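Local coordinates for nitric oxide dioxygenase (Rhodothermus marinus DSM 4252, PDB 6WK3), which binds heme b and copper, probably oxidises nitric oxide in its natural form and serves as a carbene transferase in this engineered variant, at residues Gln12-Ser17 / Gln120-Ala125; His24-Ser29 / Val53-Ala58; Glu38-Thr43 / Val98-Arg103. The protein carries 1 engineered substitution. One frame throughout, in Å; residues are numbered along the deposited sequence.

Contact 1 of 3, residues Gln12-Ser17 / Gln120-Ala125; sequences QLVRAS and QAWKEA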
loop_
_atom_site.group_PDB
_atom_site.type_symbol
_atom_site.label_atom_id
_atom_site.label_comp_id
_atom_site.label_asym_id
_atom_site.label_seq_id
_atom_site.Cartn_x
_atom_site.Cartn_y
_atom_site.Cartn_z
ATOM N N GLN A 12 -9.842 -17.744 -24.199
ATOM C CA GLN A 12 -11.186 -18.294 -24.351
ATOM C C GLN A 12 -11.606 -19.077 -23.113
ATOM O O GLN A 12 -12.751 -18.967 -22.661
ATOM C CB GLN A 12 -11.260 -19.176 -25.598
ATOM N N LEU A 13 -10.693 -19.866 -22.547
ATOM C CA LEU A 13 -11.030 -20.654 -21.368
ATOM C C LEU A 13 -11.117 -19.785 -20.117
ATOM O O LEU A 13 -11.981 -20.010 -19.262
ATOM C CB LEU A 13 -10.007 -21.773 -21.175
ATOM C CG LEU A 13 -10.109 -22.945 -22.154
ATOM C CD1 LEU A 13 -8.794 -23.705 -22.243
ATOM C CD2 LEU A 13 -11.239 -23.873 -21.757
ATOM N N VAL A 14 -10.235 -18.790 -19.991
ATOM C CA VAL A 14 -10.314 -17.883 -18.851
ATOM C C VAL A 14 -11.595 -17.063 -18.916
ATOM O O VAL A 14 -12.260 -16.844 -17.896
ATOM C CB VAL A 14 -9.068 -16.981 -18.788
ATOM C CG1 VAL A 14 -9.327 -15.779 -17.890
ATOM C CG2 VAL A 14 -7.866 -17.764 -18.294
ATOM N N ARG A 15 -11.960 -16.596 -20.113
ATOM C CA ARG A 15 -13.206 -15.857 -20.280
ATOM C C ARG A 15 -14.402 -16.712 -19.888
ATOM O O ARG A 15 -15.382 -16.209 -19.328
ATOM C CB ARG A 15 -13.340 -15.392 -21.731
ATOM C CG ARG A 15 -13.903 -13.992 -21.931
ATOM C CD ARG A 15 -14.184 -13.717 -23.422
ATOM N NE ARG A 15 -13.030 -14.020 -24.273
ATOM C CZ ARG A 15 -13.022 -14.929 -25.245
ATOM N NH1 ARG A 15 -14.111 -15.641 -25.508
ATOM N NH2 ARG A 15 -11.920 -15.128 -25.959
ATOM N N ALA A 16 -14.334 -18.014 -20.169
ATOM C CA ALA A 16 -15.469 -18.892 -19.927
ATOM C C ALA A 16 -15.650 -19.214 -18.450
ATOM O O ALA A 16 -16.757 -19.583 -18.046
ATOM C CB ALA A 16 -15.313 -20.181 -20.736
ATOM N N SER A 17 -14.604 -19.078 -17.633
ATOM C CA SER A 17 -14.744 -19.337 -16.208
ATOM C C SER A 17 -15.339 -18.164 -15.445
ATOM O O SER A 17 -15.573 -18.296 -14.241
ATOM C CB SER A 17 -13.393 -19.721 -15.588
ATOM O OG SER A 17 -12.345 -18.875 -16.021
ATOM N N GLN A 120 -4.404 -25.229 -17.155
ATOM C CA GLN A 120 -3.299 -24.717 -17.960
ATOM C C GLN A 120 -3.581 -23.301 -18.442
ATOM O O GLN A 120 -2.665 -22.472 -18.515
ATOM C CB GLN A 120 -3.036 -25.641 -19.147
ATOM C CG GLN A 120 -1.877 -25.196 -20.030
ATOM C CD GLN A 120 -0.578 -25.056 -19.254
ATOM O OE1 GLN A 120 -0.325 -25.800 -18.307
ATOM N NE2 GLN A 120 0.252 -24.098 -19.655
ATOM N N ALA A 121 -4.837 -23.005 -18.782
ATOM C CA ALA A 121 -5.193 -21.642 -19.158
ATOM C C ALA A 121 -4.949 -20.682 -18.001
ATOM O O ALA A 121 -4.367 -19.606 -18.183
ATOM C CB ALA A 121 -6.652 -21.582 -19.617
ATOM N N TRP A 122 -5.367 -21.067 -16.791
ATOM C CA TRP A 122 -5.177 -20.189 -15.641
ATOM C C TRP A 122 -3.713 -20.085 -15.248
ATOM O O TRP A 122 -3.284 -19.037 -14.758
ATOM C CB TRP A 122 -6.027 -20.663 -14.462
ATOM C CG TRP A 122 -7.374 -20.031 -14.501
ATOM C CD1 TRP A 122 -8.540 -20.601 -14.926
ATOM C CD2 TRP A 122 -7.692 -18.679 -14.147
ATOM N NE1 TRP A 122 -9.567 -19.691 -14.842
ATOM C CE2 TRP A 122 -9.072 -18.505 -14.367
ATOM C CE3 TRP A 122 -6.943 -17.601 -13.655
ATOM C CZ2 TRP A 122 -9.721 -17.297 -14.112
ATOM C CZ3 TRP A 122 -7.588 -16.402 -13.402
ATOM C CH2 TRP A 122 -8.963 -16.258 -13.631
ATOM N N LYS A 123 -2.931 -21.143 -15.465
ATOM C CA LYS A 123 -1.493 -21.047 -15.238
ATOM C C LYS A 123 -0.873 -19.993 -16.142
ATOM O O LYS A 123 -0.067 -19.172 -15.688
ATOM C CB LYS A 123 -0.827 -22.403 -15.460
ATOM C CG LYS A 123 0.658 -22.412 -15.150
ATOM C CD LYS A 123 1.253 -23.799 -15.322
ATOM C CE LYS A 123 2.626 -23.892 -14.675
ATOM N NZ LYS A 123 3.585 -22.917 -15.271
ATOM N N GLU A 124 -1.246 -19.990 -17.423
ATOM C CA GLU A 124 -0.718 -18.988 -18.342
ATOM C C GLU A 124 -1.210 -17.593 -17.978
ATOM O O GLU A 124 -0.433 -16.632 -17.992
ATOM C CB GLU A 124 -1.101 -19.336 -19.780
ATOM N N ALA A 125 -2.497 -17.460 -17.650
ATOM C CA ALA A 125 -3.010 -16.162 -17.224
ATOM C C ALA A 125 -2.350 -15.709 -15.933
ATOM O O ALA A 125 -2.119 -14.511 -15.738
ATOM C CB ALA A 125 -4.528 -16.223 -17.058
#
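The indole of Trp122 lies across the side chain of Val14 at about a right angle, so that the valine meets a ring face while Ser17 meets the ring edge. Over that face, Val14 CG2 sits 4.2 Å from the centroid of the five-membered ring of Trp122, nearly on its normal, a CH-pi contact. The other branch, Val14 CG1, reaches the six-membered ring, 4.1 Å from Trp122 CZ2. At the edge, Trp122 NE1 donates to Ser17 OG at 3.1 Å, the hydroxyl lying near the indole plane and the N-H...OG angle 142°, so the bond is bent. Ser17 OG stands between the backbone N and the carbonyl carbon (chi1 45°), from where Ser17 OG gives its own proton to Val14 O at 2.8 Å; one hydroxyl thus accepts from the indole and donates to the Val14 carbonyl. This is the meeting of the first and last helices of the globin fold, 8-16 and 116-145, whose local axes cross at 99° with a closest approach of 9.0 Å. Small residues of the last helix admit the partner: Leu13 CB packs on Ala121 CB at 3.7 Å, and Val14 CG2 also reaches Ala125 CB at 3.9 Å. An alanine in place of Trp122 would remove the face over Val14 and the N-H to Ser17 OG, and would probably loosen the packing of helix 8-16 on helix 116-145. Beyond the two segments, Ala65 of helix 50-66 touches both Val14 and Trp122, and Ile106 of helix 94-110 packs against the indole.

Contact 2 of 3, residues His24-Ser29 / Val53-Ala58; sequences HSVAIS and VIHKLA. Engineered in segment 53-58: Val53 (natural residue Gln). With HEM (protoporphyrin IX containing Fe), chain E.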
loop_
_atom_site.group_PDB
_atom_site.type_symbol
_atom_site.label_atom_id
_atom_site.label_comp_id
_atom_site.label_asym_id
_atom_site.label_seq_id
_atom_site.Cartn_x
_atom_site.Cartn_y
_atom_site.Cartn_z
ATOM N N HIS A 24 -17.773 -18.141 -7.149
ATOM C CA HIS A 24 -16.824 -18.887 -6.329
ATOM C C HIS A 24 -15.479 -18.194 -6.129
ATOM O O HIS A 24 -14.572 -18.805 -5.555
ATOM C CB HIS A 24 -16.570 -20.277 -6.935
ATOM C CG HIS A 24 -17.806 -21.103 -7.115
ATOM N ND1 HIS A 24 -18.744 -21.272 -6.118
ATOM C CD2 HIS A 24 -18.249 -21.823 -8.173
ATOM C CE1 HIS A 24 -19.716 -22.050 -6.559
ATOM N NE2 HIS A 24 -19.439 -22.399 -7.803
ATOM N N SER A 25 -15.305 -16.954 -6.591
ATOM C CA SER A 25 -13.980 -16.348 -6.490
ATOM C C SER A 25 -13.573 -16.114 -5.038
ATOM O O SER A 25 -12.379 -16.150 -4.719
ATOM C CB SER A 25 -13.921 -15.043 -7.286
ATOM O OG SER A 25 -14.822 -14.081 -6.764
ATOM N N VAL A 26 -14.539 -15.886 -4.145
ATOM C CA VAL A 26 -14.212 -15.756 -2.726
ATOM C C VAL A 26 -13.786 -17.102 -2.148
ATOM O O VAL A 26 -12.827 -17.185 -1.370
ATOM C CB VAL A 26 -15.398 -15.155 -1.953
ATOM C CG1 VAL A 26 -15.149 -15.248 -0.456
ATOM C CG2 VAL A 26 -15.615 -13.706 -2.368
ATOM N N ALA A 27 -14.485 -18.176 -2.517
ATOM C CA ALA A 27 -14.069 -19.505 -2.080
ATOM C C ALA A 27 -12.683 -19.850 -2.610
ATOM O O ALA A 27 -11.869 -20.441 -1.894
ATOM C CB ALA A 27 -15.089 -20.552 -2.524
ATOM N N ILE A 28 -12.392 -19.482 -3.860
ATOM C CA ILE A 28 -11.079 -19.779 -4.426
ATOM C C ILE A 28 -10.003 -18.962 -3.724
ATOM O O ILE A 28 -8.943 -19.486 -3.357
ATOM C CB ILE A 28 -11.082 -19.526 -5.947
ATOM C CG1 ILE A 28 -11.925 -20.585 -6.668
ATOM C CG2 ILE A 28 -9.658 -19.495 -6.482
ATOM C CD1 ILE A 28 -12.294 -20.216 -8.118
ATOM N N SER A 29 -10.266 -17.675 -3.502
ATOM C CA SER A 29 -9.270 -16.813 -2.875
ATOM C C SER A 29 -9.024 -17.219 -1.421
ATOM O O SER A 29 -7.871 -17.323 -0.985
ATOM C CB SER A 29 -9.716 -15.351 -2.992
ATOM O OG SER A 29 -9.143 -14.533 -1.986
ATOM N N VAL A 53 -7.539 -8.837 2.398
ATOM C CA VAL A 53 -6.824 -9.170 1.171
ATOM C C VAL A 53 -7.539 -10.281 0.416
ATOM O O VAL A 53 -7.525 -10.313 -0.819
ATOM C CB VAL A 53 -5.368 -9.549 1.514
ATOM C CG1 VAL A 53 -4.641 -10.086 0.302
ATOM C CG2 VAL A 53 -4.640 -8.346 2.094
ATOM N N ILE A 54 -8.192 -11.193 1.136
ATOM C CA ILE A 54 -8.881 -12.302 0.486
ATOM C C ILE A 54 -9.991 -11.787 -0.425
ATOM O O ILE A 54 -10.176 -12.282 -1.546
ATOM C CB ILE A 54 -9.417 -13.283 1.542
ATOM C CG1 ILE A 54 -8.330 -14.290 1.926
ATOM C CG2 ILE A 54 -10.669 -13.994 1.038
ATOM C CD1 ILE A 54 -8.596 -15.003 3.233
ATOM N N HIS A 55 -10.742 -10.784 0.029
ATOM C CA HIS A 55 -11.827 -10.282 -0.801
ATOM C C HIS A 55 -11.308 -9.402 -1.931
ATOM O O HIS A 55 -11.943 -9.317 -2.985
ATOM C CB HIS A 55 -12.840 -9.529 0.057
ATOM C CG HIS A 55 -13.821 -10.426 0.747
ATOM N ND1 HIS A 55 -15.131 -10.553 0.335
ATOM C CD2 HIS A 55 -13.679 -11.255 1.808
ATOM C CE1 HIS A 55 -15.754 -11.415 1.118
ATOM N NE2 HIS A 55 -14.895 -11.858 2.018
ATOM N N LYS A 56 -10.153 -8.764 -1.730
ATOM C CA LYS A 56 -9.526 -7.991 -2.795
ATOM C C LYS A 56 -9.031 -8.898 -3.915
ATOM O O LYS A 56 -9.238 -8.601 -5.098
ATOM C CB LYS A 56 -8.374 -7.165 -2.229
ATOM C CG LYS A 56 -8.798 -5.835 -1.643
ATOM C CD LYS A 56 -7.653 -5.179 -0.886
ATOM C CE LYS A 56 -7.655 -3.662 -1.059
ATOM N NZ LYS A 56 -8.899 -3.027 -0.550
ATOM N N LEU A 57 -8.374 -10.005 -3.561
ATOM C CA LEU A 57 -7.902 -10.936 -4.579
ATOM C C LEU A 57 -9.070 -11.567 -5.325
ATOM O O LEU A 57 -9.002 -11.755 -6.546
ATOM C CB LEU A 57 -7.020 -12.015 -3.952
ATOM C CG LEU A 57 -6.504 -13.027 -4.988
ATOM C CD1 LEU A 57 -5.143 -12.630 -5.517
ATOM C CD2 LEU A 57 -6.455 -14.434 -4.423
ATOM N N ALA A 58 -10.152 -11.891 -4.612
ATOM C CA ALA A 58 -11.336 -12.440 -5.265
ATOM C C ALA A 58 -11.878 -11.488 -6.326
ATOM O O ALA A 58 -12.253 -11.921 -7.422
ATOM C CB ALA A 58 -12.410 -12.757 -4.225
HETATM C CHA HEM E . -2.203 -7.795 -1.888
HETATM C CHB HEM E . -3.359 -9.864 -6.137
HETATM C CHC HEM E . 0.732 -12.426 -5.778
HETATM C CHD HEM E . 0.857 -11.453 -1.018
HETATM C C1A HEM E . -2.838 -8.074 -3.083
HETATM C C2A HEM E . -3.984 -7.382 -3.631
HETATM C C3A HEM E . -4.306 -7.952 -4.794
HETATM C C4A HEM E . -3.374 -9.029 -5.041
HETATM C CMA HEM E . -5.468 -7.538 -5.719
HETATM C CAA HEM E . -4.709 -6.189 -2.982
HETATM C CBA HEM E . -4.049 -4.907 -3.474
HETATM C CGA HEM E . -4.851 -3.718 -3.015
HETATM O O1A HEM E . -4.503 -3.128 -1.964
HETATM O O2A HEM E . -5.842 -3.357 -3.701
HETATM C C1B HEM E . -2.320 -10.711 -6.456
HETATM C C2B HEM E . -2.133 -11.430 -7.700
HETATM C C3B HEM E . -1.001 -12.151 -7.593
HETATM C C4B HEM E . -0.434 -11.894 -6.283
HETATM C CMB HEM E . -3.117 -11.354 -8.886
HETATM C CAB HEM E . -0.323 -13.078 -8.631
HETATM C CBB HEM E . -0.549 -13.006 -9.944
HETATM C C1C HEM E . 1.118 -12.423 -4.452
HETATM C C2C HEM E . 2.243 -13.133 -3.892
HETATM C C3C HEM E . 2.283 -12.892 -2.579
HETATM C C4C HEM E . 1.192 -11.987 -2.248
HETATM C CMC HEM E . 3.216 -14.035 -4.680
HETATM C CAC HEM E . 3.354 -13.484 -1.637
HETATM C CBC HEM E . 3.090 -13.690 -0.349
HETATM C C1D HEM E . 0.136 -10.288 -0.834
HETATM C C2D HEM E . 0.136 -9.398 0.313
HETATM C C3D HEM E . -0.721 -8.392 0.060
HETATM C C4D HEM E . -1.284 -8.603 -1.251
HETATM C CMD HEM E . 0.978 -9.603 1.592
HETATM C CAD HEM E . -1.093 -7.189 0.954
HETATM C CBD HEM E . 0.048 -6.179 0.976
HETATM C CGD HEM E . -0.444 -4.827 1.435
HETATM O O1D HEM E . -1.657 -4.525 1.267
HETATM O O2D HEM E . 0.394 -4.043 1.955
HETATM N NA HEM E . -2.496 -9.073 -3.972
HETATM N NB HEM E . -1.265 -11.017 -5.623
HETATM N NC HEM E . 0.505 -11.739 -3.419
HETATM N ND HEM E . -0.742 -9.763 -1.756
HETATM FE FE HEM E . -1.067 -10.480 -3.647
#
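Helices 18-39 and 50-66, the B and E helices of the globin fold, cross here with their local axes 8.3 Å apart at 126°, a close approach made possible by small residues at the crossing. The CA atoms of Ser25 and Ala58 are only 4.9 Å apart, and Ala58 CB presses against the backbone of Ser25 while Val26 CG2 flanks it. Ser29 carries the polar part. Ser29 CB points toward the other helix, near Ile54 O, with Leu57 CD2 at 3.7 Å and Ala58 CB at 3.9 Å. From there Ser29 OG, anti to the backbone N (chi1 156°), reaches the carbonyl of Ile54 and donates to Ile54 O at a short 2.5 Å, in the carbonyl plane and on a lone pair. Ile54 O also accepts from Ala58 N within its own helix, so one buried oxygen is gripped twice. Ile54 CG2 lies 3.4 Å from Ser29 OG, next to the accepting carbonyl. At the outer margin Val26 meets the ring of His55 obliquely; that histidine binds copper together with Glu51. The far side of helix 50-66 faces the porphyrin, where Lys56 and Val53, the latter an engineered substitution, line the pocket. Leu57 spans both sides: CD2 faces Ser29, and Leu57 CD1 lies 3.3 Å from the heme methine carbon CHB.

Contact 3 of 3, residues Glu38-Thr43 / Val98-Arg103; sequences ERYPET and VWECLR. With HEM (protoporphyrin IX containing Fe), chain E.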
loop_
_atom_site.group_PDB
_atom_site.type_symbol
_atom_site.label_atom_id
_atom_site.label_comp_id
_atom_site.label_asym_id
_atom_site.label_seq_id
_atom_site.Cartn_x
_atom_site.Cartn_y
_atom_site.Cartn_z
ATOM N N GLU A 38 -0.703 -22.706 5.447
ATOM C CA GLU A 38 -0.249 -23.970 6.008
ATOM C C GLU A 38 0.927 -24.591 5.262
ATOM O O GLU A 38 1.655 -25.395 5.852
ATOM C CB GLU A 38 -1.414 -24.965 6.071
ATOM C CG GLU A 38 -1.800 -25.600 4.759
ATOM C CD GLU A 38 -3.151 -26.306 4.826
ATOM O OE1 GLU A 38 -4.079 -25.768 5.472
ATOM O OE2 GLU A 38 -3.283 -27.397 4.227
ATOM N N ARG A 39 1.153 -24.240 3.999
ATOM C CA ARG A 39 2.270 -24.844 3.281
ATOM C C ARG A 39 3.547 -24.022 3.362
ATOM O O ARG A 39 4.644 -24.591 3.292
ATOM C CB ARG A 39 1.899 -25.070 1.818
ATOM C CG ARG A 39 0.842 -26.131 1.617
ATOM C CD ARG A 39 0.469 -26.252 0.153
ATOM N NE ARG A 39 -0.766 -27.007 -0.029
ATOM C CZ ARG A 39 -1.270 -27.336 -1.212
ATOM N NH1 ARG A 39 -0.646 -26.976 -2.327
ATOM N NH2 ARG A 39 -2.398 -28.027 -1.280
ATOM N N TYR A 40 3.437 -22.705 3.512
ATOM C CA TYR A 40 4.597 -21.812 3.543
ATOM C C TYR A 40 4.408 -20.805 4.663
ATOM O O TYR A 40 4.025 -19.651 4.432
ATOM C CB TYR A 40 4.794 -21.126 2.191
ATOM C CG TYR A 40 4.873 -22.125 1.068
ATOM C CD1 TYR A 40 6.039 -22.842 0.840
ATOM C CD2 TYR A 40 3.774 -22.380 0.258
ATOM C CE1 TYR A 40 6.117 -23.770 -0.177
ATOM C CE2 TYR A 40 3.841 -23.310 -0.757
ATOM C CZ TYR A 40 5.014 -24.000 -0.971
ATOM O OH TYR A 40 5.090 -24.923 -1.986
ATOM N N PRO A 41 4.674 -21.215 5.906
ATOM C CA PRO A 41 4.426 -20.321 7.048
ATOM C C PRO A 41 5.259 -19.052 7.039
ATOM O O PRO A 41 4.865 -18.073 7.683
ATOM C CB PRO A 41 4.766 -21.203 8.259
ATOM C CG PRO A 41 4.624 -22.605 7.765
ATOM C CD PRO A 41 5.069 -22.567 6.335
ATOM N N GLU A 42 6.395 -19.032 6.339
ATOM C CA GLU A 42 7.182 -17.806 6.264
ATOM C C GLU A 42 6.373 -16.651 5.683
ATOM O O GLU A 42 6.627 -15.488 6.020
ATOM C CB GLU A 42 8.442 -18.041 5.433
ATOM N N THR A 43 5.382 -16.951 4.836
ATOM C CA THR A 43 4.625 -15.916 4.144
ATOM C C THR A 43 3.538 -15.279 4.998
ATOM O O THR A 43 3.044 -14.208 4.631
ATOM C CB THR A 43 3.967 -16.476 2.880
ATOM O OG1 THR A 43 2.893 -17.353 3.252
ATOM C CG2 THR A 43 4.978 -17.226 2.023
ATOM N N VAL A 98 2.335 -19.073 -4.673
ATOM C CA VAL A 98 0.935 -18.672 -4.725
ATOM C C VAL A 98 0.234 -19.318 -5.912
ATOM O O VAL A 98 -0.963 -19.625 -5.840
ATOM C CB VAL A 98 0.821 -17.137 -4.745
ATOM C CG1 VAL A 98 -0.589 -16.695 -5.119
ATOM C CG2 VAL A 98 1.203 -16.584 -3.390
ATOM N N TRP A 99 0.951 -19.572 -7.008
ATOM C CA TRP A 99 0.327 -20.310 -8.102
ATOM C C TRP A 99 0.009 -21.735 -7.676
ATOM O O TRP A 99 -1.076 -22.254 -7.962
ATOM C CB TRP A 99 1.208 -20.336 -9.350
ATOM C CG TRP A 99 0.742 -21.437 -10.245
ATOM C CD1 TRP A 99 1.427 -22.567 -10.591
ATOM C CD2 TRP A 99 -0.550 -21.547 -10.856
ATOM N NE1 TRP A 99 0.648 -23.361 -11.395
ATOM C CE2 TRP A 99 -0.571 -22.759 -11.572
ATOM C CE3 TRP A 99 -1.690 -20.736 -10.869
ATOM C CZ2 TRP A 99 -1.685 -23.179 -12.293
ATOM C CZ3 TRP A 99 -2.791 -21.151 -11.592
ATOM C CH2 TRP A 99 -2.782 -22.363 -12.292
ATOM N N GLU A 100 0.962 -22.394 -7.011
ATOM C CA GLU A 100 0.734 -23.745 -6.508
ATOM C C GLU A 100 -0.544 -23.809 -5.677
ATOM O O GLU A 100 -1.403 -24.671 -5.896
ATOM C CB GLU A 100 1.943 -24.198 -5.685
ATOM C CG GLU A 100 1.802 -25.578 -5.073
ATOM C CD GLU A 100 2.665 -25.756 -3.835
ATOM O OE1 GLU A 100 2.137 -26.222 -2.801
ATOM O OE2 GLU A 100 3.872 -25.429 -3.897
ATOM N N CYS A 101 -0.695 -22.873 -4.736
ATOM C CA CYS A 101 -1.882 -22.844 -3.887
ATOM C C CYS A 101 -3.130 -22.436 -4.656
ATOM O O CYS A 101 -4.230 -22.905 -4.338
ATOM C CB CYS A 101 -1.652 -21.902 -2.705
ATOM S SG CYS A 101 -0.185 -22.325 -1.720
ATOM N N LEU A 102 -2.985 -21.569 -5.662
ATOM C CA LEU A 102 -4.135 -21.158 -6.462
ATOM C C LEU A 102 -4.607 -22.284 -7.375
ATOM O O LEU A 102 -5.815 -22.458 -7.584
ATOM C CB LEU A 102 -3.781 -19.914 -7.277
ATOM C CG LEU A 102 -4.796 -19.411 -8.307
ATOM C CD1 LEU A 102 -6.122 -19.077 -7.648
ATOM C CD2 LEU A 102 -4.242 -18.202 -9.058
ATOM N N ARG A 103 -3.671 -23.055 -7.933
ATOM C CA ARG A 103 -4.047 -24.207 -8.746
ATOM C C ARG A 103 -4.890 -25.185 -7.941
ATOM O O ARG A 103 -5.958 -25.620 -8.386
ATOM C CB ARG A 103 -2.798 -24.900 -9.292
ATOM C CG ARG A 103 -3.087 -25.916 -10.388
ATOM C CD ARG A 103 -2.252 -27.180 -10.239
ATOM N NE ARG A 103 -0.832 -26.911 -10.029
ATOM C CZ ARG A 103 -0.149 -27.311 -8.962
ATOM N NH1 ARG A 103 -0.760 -27.993 -8.003
ATOM N NH2 ARG A 103 1.144 -27.027 -8.847
HETATM C CHA HEM E . -2.203 -7.795 -1.888
HETATM C CHB HEM E . -3.359 -9.864 -6.137
HETATM C CHC HEM E . 0.732 -12.426 -5.778
HETATM C CHD HEM E . 0.857 -11.453 -1.018
HETATM C C1A HEM E . -2.838 -8.074 -3.083
HETATM C C2A HEM E . -3.984 -7.382 -3.631
HETATM C C3A HEM E . -4.306 -7.952 -4.794
HETATM C C4A HEM E . -3.374 -9.029 -5.041
HETATM C CMA HEM E . -5.468 -7.538 -5.719
HETATM C CAA HEM E . -4.709 -6.189 -2.982
HETATM C CBA HEM E . -4.049 -4.907 -3.474
HETATM C CGA HEM E . -4.851 -3.718 -3.015
HETATM O O1A HEM E . -4.503 -3.128 -1.964
HETATM O O2A HEM E . -5.842 -3.357 -3.701
HETATM C C1B HEM E . -2.320 -10.711 -6.456
HETATM C C2B HEM E . -2.133 -11.430 -7.700
HETATM C C3B HEM E . -1.001 -12.151 -7.593
HETATM C C4B HEM E . -0.434 -11.894 -6.283
HETATM C CMB HEM E . -3.117 -11.354 -8.886
HETATM C CAB HEM E . -0.323 -13.078 -8.631
HETATM C CBB HEM E . -0.549 -13.006 -9.944
HETATM C C1C HEM E . 1.118 -12.423 -4.452
HETATM C C2C HEM E . 2.243 -13.133 -3.892
HETATM C C3C HEM E . 2.283 -12.892 -2.579
HETATM C C4C HEM E . 1.192 -11.987 -2.248
HETATM C CMC HEM E . 3.216 -14.035 -4.680
HETATM C CAC HEM E . 3.354 -13.484 -1.637
HETATM C CBC HEM E . 3.090 -13.690 -0.349
HETATM C C1D HEM E . 0.136 -10.288 -0.834
HETATM C C2D HEM E . 0.136 -9.398 0.313
HETATM C C3D HEM E . -0.721 -8.392 0.060
HETATM C C4D HEM E . -1.284 -8.603 -1.251
HETATM C CMD HEM E . 0.978 -9.603 1.592
HETATM C CAD HEM E . -1.093 -7.189 0.954
HETATM C CBD HEM E . 0.048 -6.179 0.976
HETATM C CGD HEM E . -0.444 -4.827 1.435
HETATM O O1D HEM E . -1.657 -4.525 1.267
HETATM O O2D HEM E . 0.394 -4.043 1.955
HETATM N NA HEM E . -2.496 -9.073 -3.972
HETATM N NB HEM E . -1.265 -11.017 -5.623
HETATM N NC HEM E . 0.505 -11.739 -3.419
HETATM N ND HEM E . -0.742 -9.763 -1.756
HETATM FE FE HEM E . -1.067 -10.480 -3.647
#
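The guanidinium of Arg39 and the ring of Tyr40 both meet Glu100 with their edges. In the Arg39 plane NH1 faces the carboxylate, the two flat groups only 25° apart; at the Tyr40 edge lie Glu100 OE2 and the sulfur of Cys101, with the ring and carboxylate planes 66° apart. Elsewhere in 98-103, Arg103 CB packs over one face of the Trp99 ring, which also meets the ring of Tyr126. The contact ties the C-terminal end of helix 18-39 and the turn after it to helix 94-110, the G helix of the globin fold. Glu100, extended with CG anti to the backbone N, divides its two oxygens between two neighbours in sequence. Glu100 OE1 accepts from Arg39 NH1 at 2.9 Å through its anti lone pair, with an N-H...O angle of 150°, forming a salt bridge. OE2 uses its syn lone pair to take the hydroxyl of Tyr40, Tyr40 OH lying 2.3 Å from Glu100 OE2. So short a separation may mean a strongly polarised bond, though coordinate error at this resolution may contribute. Arg39 NH1 is also held, and more strongly, by Asp104 in a salt bridge, so the cation is shared between two carboxylates. Those two acids probably help to offset the like charge of Arg103, whose NH1 is 5.8 Å from Arg39 NH1. Tyr40, the first residue to leave helical geometry, is steadied through its carbonyl: Tyr40 O accepts from both Thr43 N and Thr43 OG1, the latter nearly along the C=O axis. At the same ring edge, Cys101 SG comes within 4.3 Å of Tyr40 CE2, a sulfur-aromatic contact. One turn back on the helix, Val98 CG2 approaches the heme methyl CMC at 3.5 Å.

Contacts 1 and 2 are buried and rest mostly on small and apolar side chains, each with a serine supplying the polar link; contact 3 is only partly buried, and charged groups carry it. Contacts 2 and 3 share helix 18-39, their centres about 15 Å apart, and are joined where Ile28 CG2 meets Leu102 CD1; both also touch the heme, at different places. Contact 1 does not touch the heme; the side chain of Trp122 is about 8 Å from it. Its Lys123 packs on Trp99 of contact 3, whereas no atom of it touches contact 2. Along the chain, contact 1 encloses the other two, which interleave.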